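Local coordinates for alcohol dehydrogenase (Escherichia coli, PDB 5VM2), which probably oxidises or reduces a still unidentified alcohol or carbonyl substrate with NAD or NADP, as a zinc-containing member of the alcohol dehydrogenase family, at residues V93-G96 and H97-Y100; N142-T145 and M146-T149; V217-G220 and A221-D224; I226-C229 and Q230-T233; V324-A327 and F328-V332. All coordinates share one frame; numbering follows the deposited sequence.

Interaction 1. Residues V93-G96 and H97-Y100; sequences VPCG and HCRY. With ZN (zinc ion), chain D.
C95 and C98 are the first two ligands of the four-cysteine zinc site that, as in other zinc-containing alcohol dehydrogenases, is probably structural rather than catalytic. The pair forms a CxxC motif: C95 SG binds the zinc ion at 2.4 Å and C98 SG at 2.3 Å, while C101 and C109 complete the set. Both thiolates lean back over their own backbone, with SG placed between the backbone N and the carbonyl carbon, and this turns them inward to the metal. The C95 sulfur has further work. H97 N donates to it at 3.4 Å along a nearly straight N-H...S line of 167°, a bond that would be expected to temper the charge on the thiolate. The imidazole of H97 then folds back over the same atom in a sulfur-aromatic contact, with C95 SG over one face, 3.5 Å from the ring centroid and almost exactly on the ring normal. C95 CB also touches that ring, off-centre, in a CH-pi contact. G96, with its positive phi of 83°, makes the bend between the two cysteines. The turn follows the short strand 92-93, where V93 pairs with D113 and packs on strand 128-132, and C98 is the N-cap of helix 99-102.

Interaction 2. Residues N142-T145 and M146-T149; sequences NMDT and MEGT
D144 and E147 cap the start of helix 145-163 by trading bonds, a capping box. E147 N donates to D144 OD1 at 2.8 Å, nearly in line with the C-O bond, and in return D144 N gives a longer bond of 3.2 Å to E147 OE2, which it meets on the anti side of the carboxylate. D144 can reach forward because its CG sits between the backbone N and carbonyl carbon (chi1 57°). Further hydrogen bonds follow: G148 N reaches D144 O, and T145 O takes two donors from T149, its backbone N and, at 2.8 Å, its hydroxyl OG1. One water bridges N142 O and E147 OE1.

Like charge probably works against the box at one point, since D144 OD2 and E147 OE2 lie 3.3 Å apart with their carboxylate planes turned by 46°; the salt bridge from D144 OD2 to K312 probably eases this.

Apolar contact is made by M143, whose CG rests 3.5 Å from E147 CB as the two side chains pass at a slant. M143 also packs on I301 and I304 of helix 297-305, T145 bonds to E34 and lies with M146 against Y35 of strand 28-37, and M146 reaches V315 and I318 of strand 315-320.

Interaction 3. Residues V217-G220 and A221-D224; sequences VING and AKED
N219 OD1 takes two backbone N-H groups of the turn that follows it, from A221 at 2.8 Å and from K222 at 3.2 Å. This is the strand-to-helix connection of the Rossmann-type domain, leading from edge strand 216-219 of the parallel sheet into helix 225-232, and the asparagine closes an Asx turn at the strand's end. The two donors come from different directions: A221 N lies in the plane of the amide carbonyl, whereas K222 N stands well above it, 64° out. With CG anti to the backbone N (chi1 -176°), the side chain of N219 runs forward beside its own carbonyl, and N219 O faces the same loop, taking weak bonds from K222 N and E223 N. The other end of the amide, ND2, donates to E203, and the aliphatic part of K222 crosses the group, its CG 3.6 Å from ND2.

E223 then turns back on the strand. Its extended side chain carries OE1 to N219 N, a bond of 2.8 Å and 170° in which the N-H comes in from above the carboxylate plane. Two waters join the same carboxylate to V217 O: one donates to OE1, and the second lies 2.6 Å from E223 OE2 and 2.8 Å from V217 O.

Interaction 4. Residues I226-C229 and Q230-T233; sequences IARC and QQFT
R228 curls along the flank of helix 225-232 toward Q231, one turn further on, in a helix that packs on the Rossmann-type sheet. From CB, which packs with I218 of strand 216-219, the chain bends about CB-CG and again about CG-CD (chi2 -73°, chi3 -57°), and the doubled bend folds the guanidinium back alongside Q231. NE is held by a salt bridge to E223 OE2. At the tip, NH1 comes within 2.8 Å of Q231 OE1 and 3.1 Å of Q231 CD. The angle is poor for a hydrogen bond, so this is close polar packing, with guanidinium and amide planes 42° apart; Q231 CB lies at the guanidinium's edge. The two side chains run side by side and point the same way.

Underneath, the backbone bonds are regular: Q230 N to I226 O, Q231 N to A227 O and F232 N to R228 O. C229 turns its side chain to I173 of the sheet and to L257, while the side chain of F232 packs on I173 and A197, and its ring has a cation-pi contact with K171. T233 is the first residue to leave helical geometry, and its OG1 accepts a hydrogen bond from G237 N. The last turn is closed by T233 N, which donates to C229 O at 2.9 Å.

Interaction 5. Residues V324-A327 and F328-V332; sequences VQQA and FEESV
Q325 and Q326 each hand an amide N-H to the glutamate one turn on, E329 and E330, along helix 324-333, the crossover helix of a beta-alpha-beta unit between parallel strands 315-320 and 340-344. The flat ends are steeply turned against each other in both pairs, 77° for the first and 74° for the second. Q325 bends at chi2 and crosses E329 at a slant; its NE2 gives a straight bond of 2.8 Å to E329 OE2, met on the anti side of the carboxylate. Q326 instead stays extended and runs beside E330, and its NE2 reaches E330 OE2 at 2.6 Å from above the carboxylate plane. In both cases the acceptor lies close to the plane of the donating amide. Second partners hold these groups: Q325 bonds to the main chain of G12 and M14, and E330 OE1 to the Y319 hydroxyl.

On another side of the helix V324 CG2 meets the edge of the F328 ring, in its plane, 3.6 Å from CE2. That ring also meets F46, while V324 and A327 pack on I343 of strand 340-344. A327 O is gripped twice by S331, through its amide at 3.1 Å and through OG at 2.6 Å.

In the fold
From the N terminus, the five contacts follow in series; none nests in or crosses another. Interaction 1 closes the first turn of the zinc loop, about 28 Å between centres from interaction 2, which starts the long helix 145-163. The chain then enters the Rossmann-type domain. There interaction 3 ends edge strand 216-219 and interaction 4 continues into the next helix; with centres about 11 Å apart, they are the one pair that touches, through a salt bridge from E223 to R228 and I218 packing on the same helix. Interaction 5 returns to the first domain, where helix 324-333 links two strands of its mixed sheet, its centre about 22 Å from that of interaction 2.

Interaction 1. Residues V93-G96 and H97-Y100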
# COMPACT_ATOMS: atom_id res chain seq x y z
N VAL A 93 -1.55 -12.44 -6.97
CA VAL A 93 -1.87 -13.20 -8.18
C VAL A 93 -3.14 -13.99 -7.90
O VAL A 93 -3.09 -14.98 -7.14
CB VAL A 93 -0.72 -14.12 -8.58
CG1 VAL A 93 -1.10 -14.92 -9.83
CG2 VAL A 93 0.57 -13.33 -8.79
N PRO A 94 -4.28 -13.64 -8.49
CA PRO A 94 -5.54 -14.30 -8.16
C PRO A 94 -5.70 -15.59 -8.96
O PRO A 94 -4.91 -15.90 -9.85
CB PRO A 94 -6.58 -13.26 -8.58
CG PRO A 94 -5.96 -12.66 -9.81
CD PRO A 94 -4.45 -12.66 -9.57
N CYS A 95 -6.76 -16.33 -8.64
CA CYS A 95 -6.94 -17.65 -9.24
C CYS A 95 -7.39 -17.55 -10.70
O CYS A 95 -7.08 -18.43 -11.50
CB CYS A 95 -7.91 -18.50 -8.41
SG CYS A 95 -9.69 -18.33 -8.74
N GLY A 96 -8.12 -16.48 -11.06
CA GLY A 96 -8.53 -16.27 -12.43
C GLY A 96 -9.80 -16.99 -12.87
O GLY A 96 -10.25 -16.77 -14.00
N HIS A 97 -10.39 -17.84 -12.02
CA HIS A 97 -11.55 -18.61 -12.43
C HIS A 97 -12.72 -18.59 -11.45
O HIS A 97 -13.78 -19.13 -11.79
CB HIS A 97 -11.16 -20.08 -12.70
CG HIS A 97 -10.59 -20.78 -11.50
ND1 HIS A 97 -11.37 -21.23 -10.46
CD2 HIS A 97 -9.31 -21.10 -11.18
CE1 HIS A 97 -10.60 -21.80 -9.55
NE2 HIS A 97 -9.34 -21.74 -9.96
N CYS A 98 -12.57 -18.01 -10.27
CA CYS A 98 -13.67 -17.99 -9.32
C CYS A 98 -14.66 -16.88 -9.68
O CYS A 98 -14.42 -16.06 -10.57
CB CYS A 98 -13.15 -17.80 -7.89
SG CYS A 98 -12.58 -16.14 -7.49
N ARG A 99 -15.79 -16.86 -8.97
CA ARG A 99 -16.83 -15.87 -9.25
C ARG A 99 -16.31 -14.44 -9.09
O ARG A 99 -16.72 -13.55 -9.84
CB ARG A 99 -18.05 -16.10 -8.34
CG ARG A 99 -18.00 -15.34 -7.02
CD ARG A 99 -19.01 -15.87 -6.00
NE ARG A 99 -20.36 -15.32 -6.17
CZ ARG A 99 -20.70 -14.04 -6.03
NH1 ARG A 99 -19.78 -13.13 -5.73
NH2 ARG A 99 -21.96 -13.66 -6.20
N TYR A 100 -15.39 -14.21 -8.15
CA TYR A 100 -14.92 -12.84 -7.94
C TYR A 100 -13.93 -12.41 -9.01
O TYR A 100 -13.97 -11.26 -9.45
CB TYR A 100 -14.30 -12.71 -6.55
CG TYR A 100 -15.19 -13.25 -5.47
CD1 TYR A 100 -16.30 -12.53 -5.03
CD2 TYR A 100 -14.95 -14.49 -4.91
CE1 TYR A 100 -17.13 -13.03 -4.04
CE2 TYR A 100 -15.77 -15.00 -3.93
CZ TYR A 100 -16.86 -14.27 -3.50
OH TYR A 100 -17.67 -14.79 -2.52
ZN ZN D . -10.30 -16.16 -7.99

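Interaction 2. Residues N142-T145 and M146-T149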
# COMPACT_ATOMS: atom_id res chain seq x y z
N ASN A 142 11.25 7.24 -17.44
CA ASN A 142 11.44 8.31 -16.47
C ASN A 142 11.03 7.91 -15.05
O ASN A 142 10.89 8.78 -14.19
CB ASN A 142 10.67 9.57 -16.90
CG ASN A 142 9.18 9.50 -16.60
OD1 ASN A 142 8.59 8.42 -16.51
ND2 ASN A 142 8.56 10.66 -16.44
N MET A 143 10.83 6.61 -14.80
CA MET A 143 10.43 6.10 -13.50
C MET A 143 11.44 5.06 -13.05
O MET A 143 11.58 4.01 -13.68
CB MET A 143 9.02 5.50 -13.55
CG MET A 143 8.50 5.05 -12.21
SD MET A 143 6.82 4.39 -12.29
CE MET A 143 5.99 5.72 -13.12
N ASP A 144 12.14 5.35 -11.95
CA ASP A 144 13.18 4.43 -11.49
C ASP A 144 12.55 3.30 -10.68
O ASP A 144 11.35 3.28 -10.40
CB ASP A 144 14.26 5.18 -10.70
CG ASP A 144 13.70 5.94 -9.51
OD1 ASP A 144 13.05 5.31 -8.64
OD2 ASP A 144 13.93 7.16 -9.43
N THR A 145 13.38 2.34 -10.29
CA THR A 145 12.85 1.15 -9.62
C THR A 145 12.41 1.43 -8.19
O THR A 145 11.60 0.67 -7.66
CB THR A 145 13.89 0.03 -9.65
OG1 THR A 145 15.16 0.53 -9.22
CG2 THR A 145 14.02 -0.54 -11.05
N MET A 146 12.90 2.50 -7.57
CA MET A 146 12.35 2.88 -6.27
C MET A 146 10.94 3.43 -6.41
O MET A 146 10.07 3.14 -5.58
CB MET A 146 13.24 3.89 -5.56
CG MET A 146 12.78 4.16 -4.14
SD MET A 146 13.68 5.47 -3.32
CE MET A 146 13.07 6.90 -4.21
N GLU A 147 10.70 4.25 -7.43
CA GLU A 147 9.33 4.69 -7.72
C GLU A 147 8.45 3.51 -8.10
O GLU A 147 7.29 3.43 -7.69
CB GLU A 147 9.33 5.74 -8.83
CG GLU A 147 9.87 7.11 -8.42
CD GLU A 147 9.96 8.07 -9.59
OE1 GLU A 147 9.16 9.03 -9.65
OE2 GLU A 147 10.83 7.86 -10.46
N GLY A 148 8.99 2.59 -8.91
CA GLY A 148 8.22 1.40 -9.26
C GLY A 148 7.81 0.60 -8.05
O GLY A 148 6.72 0.01 -8.02
N THR A 149 8.66 0.56 -7.03
CA THR A 149 8.32 -0.12 -5.79
C THR A 149 7.12 0.55 -5.12
O THR A 149 6.24 -0.13 -4.58
CB THR A 149 9.53 -0.12 -4.86
OG1 THR A 149 10.61 -0.80 -5.50
CG2 THR A 149 9.20 -0.82 -3.55
O HOH W 1 8.53 9.49 -12.70
O HOH W 2 16.02 3.27 -8.52

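Interaction 3. Residues V217-G220 and A221-D224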
# COMPACT_ATOMS: atom_id res chain seq x y z
N VAL A 217 -5.20 21.11 6.48
CA VAL A 217 -4.63 20.09 7.35
C VAL A 217 -5.06 20.38 8.78
O VAL A 217 -5.12 21.55 9.19
CB VAL A 217 -3.09 20.02 7.23
CG1 VAL A 217 -2.70 19.50 5.85
CG2 VAL A 217 -2.47 21.38 7.48
N ILE A 218 -5.37 19.33 9.53
CA ILE A 218 -5.98 19.46 10.85
C ILE A 218 -5.23 18.55 11.80
O ILE A 218 -5.13 17.33 11.57
CB ILE A 218 -7.48 19.12 10.83
CG1 ILE A 218 -8.26 20.19 10.07
CG2 ILE A 218 -8.01 18.97 12.24
CD1 ILE A 218 -9.56 19.69 9.46
N ASN A 219 -4.69 19.13 12.87
CA ASN A 219 -3.98 18.35 13.89
C ASN A 219 -4.97 18.01 14.99
O ASN A 219 -5.28 18.85 15.85
CB ASN A 219 -2.78 19.14 14.42
CG ASN A 219 -1.95 18.35 15.41
OD1 ASN A 219 -2.48 17.53 16.17
ND2 ASN A 219 -0.65 18.57 15.40
N GLY A 220 -5.43 16.76 14.99
CA GLY A 220 -6.40 16.29 15.96
C GLY A 220 -5.93 16.28 17.39
O GLY A 220 -6.76 16.15 18.30
N ALA A 221 -4.62 16.40 17.63
CA ALA A 221 -4.12 16.52 18.99
C ALA A 221 -4.16 17.95 19.49
O ALA A 221 -4.34 18.17 20.69
CB ALA A 221 -2.69 15.98 19.07
N LYS A 222 -4.00 18.92 18.60
CA LYS A 222 -4.01 20.33 18.96
C LYS A 222 -5.31 21.04 18.60
O LYS A 222 -5.51 22.18 19.01
CB LYS A 222 -2.84 21.06 18.30
CG LYS A 222 -1.51 20.32 18.38
CD LYS A 222 -0.33 21.27 18.47
CE LYS A 222 0.97 20.51 18.64
NZ LYS A 222 1.61 20.76 19.96
N GLU A 223 -6.20 20.38 17.86
CA GLU A 223 -7.45 20.97 17.42
C GLU A 223 -8.60 20.00 17.64
O GLU A 223 -8.41 18.79 17.79
CB GLU A 223 -7.40 21.36 15.93
CG GLU A 223 -6.23 22.25 15.53
CD GLU A 223 -6.08 22.36 14.02
OE1 GLU A 223 -5.07 21.87 13.48
OE2 GLU A 223 -6.97 22.95 13.38
N ASP A 224 -9.82 20.55 17.66
CA ASP A 224 -11.04 19.75 17.70
C ASP A 224 -11.32 19.27 16.28
O ASP A 224 -11.77 20.04 15.43
CB ASP A 224 -12.20 20.57 18.25
CG ASP A 224 -13.44 19.74 18.54
OD1 ASP A 224 -13.65 18.69 17.90
OD2 ASP A 224 -14.23 20.16 19.41
O HOH W 3 -3.17 22.50 11.08
O HOH W 4 -6.66 23.24 10.78

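Interaction 4. Residues I226-C229 and Q230-T233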
# COMPACT_ATOMS: atom_id res chain seq x y z
N ILE A 226 -13.61 17.28 14.96
CA ILE A 226 -14.98 17.33 14.48
C ILE A 226 -15.40 18.77 14.19
O ILE A 226 -15.99 19.06 13.14
CB ILE A 226 -15.92 16.65 15.49
CG1 ILE A 226 -15.76 15.13 15.40
CG2 ILE A 226 -17.36 17.04 15.23
CD1 ILE A 226 -16.34 14.38 16.58
N ALA A 227 -15.05 19.70 15.08
CA ALA A 227 -15.37 21.11 14.85
C ALA A 227 -14.67 21.65 13.61
O ALA A 227 -15.28 22.35 12.79
CB ALA A 227 -15.00 21.93 16.08
N ARG A 228 -13.38 21.34 13.46
CA ARG A 228 -12.64 21.83 12.30
C ARG A 228 -13.19 21.26 11.00
O ARG A 228 -13.25 21.95 9.98
CB ARG A 228 -11.16 21.49 12.45
CG ARG A 228 -10.46 22.25 13.58
CD ARG A 228 -10.23 23.71 13.21
NE ARG A 228 -9.46 23.85 11.98
CZ ARG A 228 -9.98 24.20 10.80
NH1 ARG A 228 -11.28 24.44 10.70
NH2 ARG A 228 -9.20 24.29 9.73
N CYS A 229 -13.61 19.98 11.02
CA CYS A 229 -14.19 19.38 9.83
C CYS A 229 -15.57 19.96 9.52
O CYS A 229 -15.92 20.16 8.35
CB CYS A 229 -14.28 17.86 10.00
SG CYS A 229 -12.69 17.00 9.84
N GLN A 230 -16.36 20.24 10.56
CA GLN A 230 -17.67 20.85 10.35
C GLN A 230 -17.52 22.25 9.75
O GLN A 230 -18.32 22.66 8.90
CB GLN A 230 -18.45 20.89 11.66
CG GLN A 230 -19.06 19.55 12.06
CD GLN A 230 -19.97 18.99 10.99
OE1 GLN A 230 -19.55 18.17 10.16
NE2 GLN A 230 -21.23 19.42 10.99
N GLN A 231 -16.51 23.00 10.20
CA GLN A 231 -16.20 24.27 9.55
C GLN A 231 -15.80 24.03 8.09
O GLN A 231 -16.29 24.72 7.18
CB GLN A 231 -15.08 24.98 10.30
CG GLN A 231 -14.56 26.22 9.59
CD GLN A 231 -13.31 26.79 10.24
OE1 GLN A 231 -13.03 26.52 11.41
NE2 GLN A 231 -12.56 27.57 9.48
N PHE A 232 -14.92 23.05 7.86
CA PHE A 232 -14.46 22.76 6.51
C PHE A 232 -15.62 22.44 5.57
O PHE A 232 -15.63 22.87 4.41
CB PHE A 232 -13.45 21.61 6.57
CG PHE A 232 -13.12 21.00 5.23
CD1 PHE A 232 -13.46 19.68 4.95
CD2 PHE A 232 -12.44 21.73 4.27
CE1 PHE A 232 -13.14 19.11 3.73
CE2 PHE A 232 -12.12 21.16 3.04
CZ PHE A 232 -12.47 19.86 2.77
N THR A 233 -16.62 21.71 6.06
CA THR A 233 -17.76 21.29 5.25
C THR A 233 -19.00 22.14 5.47
O THR A 233 -20.09 21.75 5.05
CB THR A 233 -18.09 19.82 5.51
OG1 THR A 233 -18.52 19.66 6.87
CG2 THR A 233 -16.87 18.94 5.26

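Interaction 5. Residues V324-A327 and F328-V332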
# COMPACT_ATOMS: atom_id res chain seq x y z
N VAL A 324 18.93 -5.11 7.13
CA VAL A 324 17.47 -5.23 7.18
C VAL A 324 16.97 -5.27 8.61
O VAL A 324 15.89 -4.76 8.92
CB VAL A 324 17.02 -6.47 6.38
CG1 VAL A 324 17.70 -7.73 6.89
CG2 VAL A 324 15.50 -6.62 6.44
N GLN A 325 17.77 -5.75 9.56
CA GLN A 325 17.33 -5.82 10.95
C GLN A 325 17.04 -4.43 11.50
O GLN A 325 15.97 -4.18 12.07
CB GLN A 325 18.39 -6.52 11.80
CG GLN A 325 18.03 -6.72 13.27
CD GLN A 325 16.70 -7.42 13.48
OE1 GLN A 325 16.28 -8.24 12.66
NE2 GLN A 325 16.02 -7.11 14.58
N GLN A 326 18.00 -3.51 11.36
CA GLN A 326 17.78 -2.13 11.79
C GLN A 326 16.59 -1.51 11.07
O GLN A 326 15.79 -0.80 11.69
CB GLN A 326 19.05 -1.31 11.55
CG GLN A 326 18.79 0.17 11.34
CD GLN A 326 20.07 0.98 11.30
OE1 GLN A 326 21.15 0.45 11.01
NE2 GLN A 326 19.96 2.27 11.59
N ALA A 327 16.46 -1.79 9.77
CA ALA A 327 15.33 -1.28 9.00
C ALA A 327 14.00 -1.61 9.68
O ALA A 327 13.10 -0.77 9.74
CB ALA A 327 15.36 -1.86 7.58
N PHE A 328 13.86 -2.83 10.20
CA PHE A 328 12.60 -3.21 10.83
C PHE A 328 12.51 -2.73 12.27
O PHE A 328 11.42 -2.38 12.73
CB PHE A 328 12.41 -4.72 10.74
CG PHE A 328 11.80 -5.17 9.45
CD1 PHE A 328 10.44 -5.02 9.22
CD2 PHE A 328 12.59 -5.71 8.44
CE1 PHE A 328 9.87 -5.41 8.02
CE2 PHE A 328 12.03 -6.11 7.24
CZ PHE A 328 10.67 -5.96 7.03
N GLU A 329 13.63 -2.70 12.99
CA GLU A 329 13.62 -2.12 14.33
C GLU A 329 13.22 -0.65 14.28
O GLU A 329 12.32 -0.22 15.02
CB GLU A 329 15.00 -2.29 14.98
CG GLU A 329 15.34 -3.73 15.32
CD GLU A 329 16.76 -3.89 15.84
OE1 GLU A 329 17.48 -2.87 15.95
OE2 GLU A 329 17.16 -5.04 16.12
N GLU A 330 13.87 0.13 13.42
CA GLU A 330 13.54 1.55 13.32
C GLU A 330 12.12 1.77 12.83
O GLU A 330 11.46 2.73 13.25
CB GLU A 330 14.54 2.26 12.41
CG GLU A 330 15.93 2.36 13.00
CD GLU A 330 16.84 3.28 12.21
OE1 GLU A 330 16.40 3.78 11.15
OE2 GLU A 330 17.98 3.50 12.65
N SER A 331 11.63 0.90 11.95
CA SER A 331 10.24 1.00 11.51
C SER A 331 9.26 0.76 12.65
O SER A 331 8.09 1.14 12.54
CB SER A 331 9.99 0.01 10.37
OG SER A 331 10.80 0.32 9.25
N VAL A 332 9.72 0.15 13.74
CA VAL A 332 8.91 0.03 14.94
C VAL A 332 9.22 1.15 15.93
O VAL A 332 8.32 1.80 16.46
CB VAL A 332 9.12 -1.36 15.59
CG1 VAL A 332 8.24 -1.51 16.82
CG2 VAL A 332 8.84 -2.46 14.58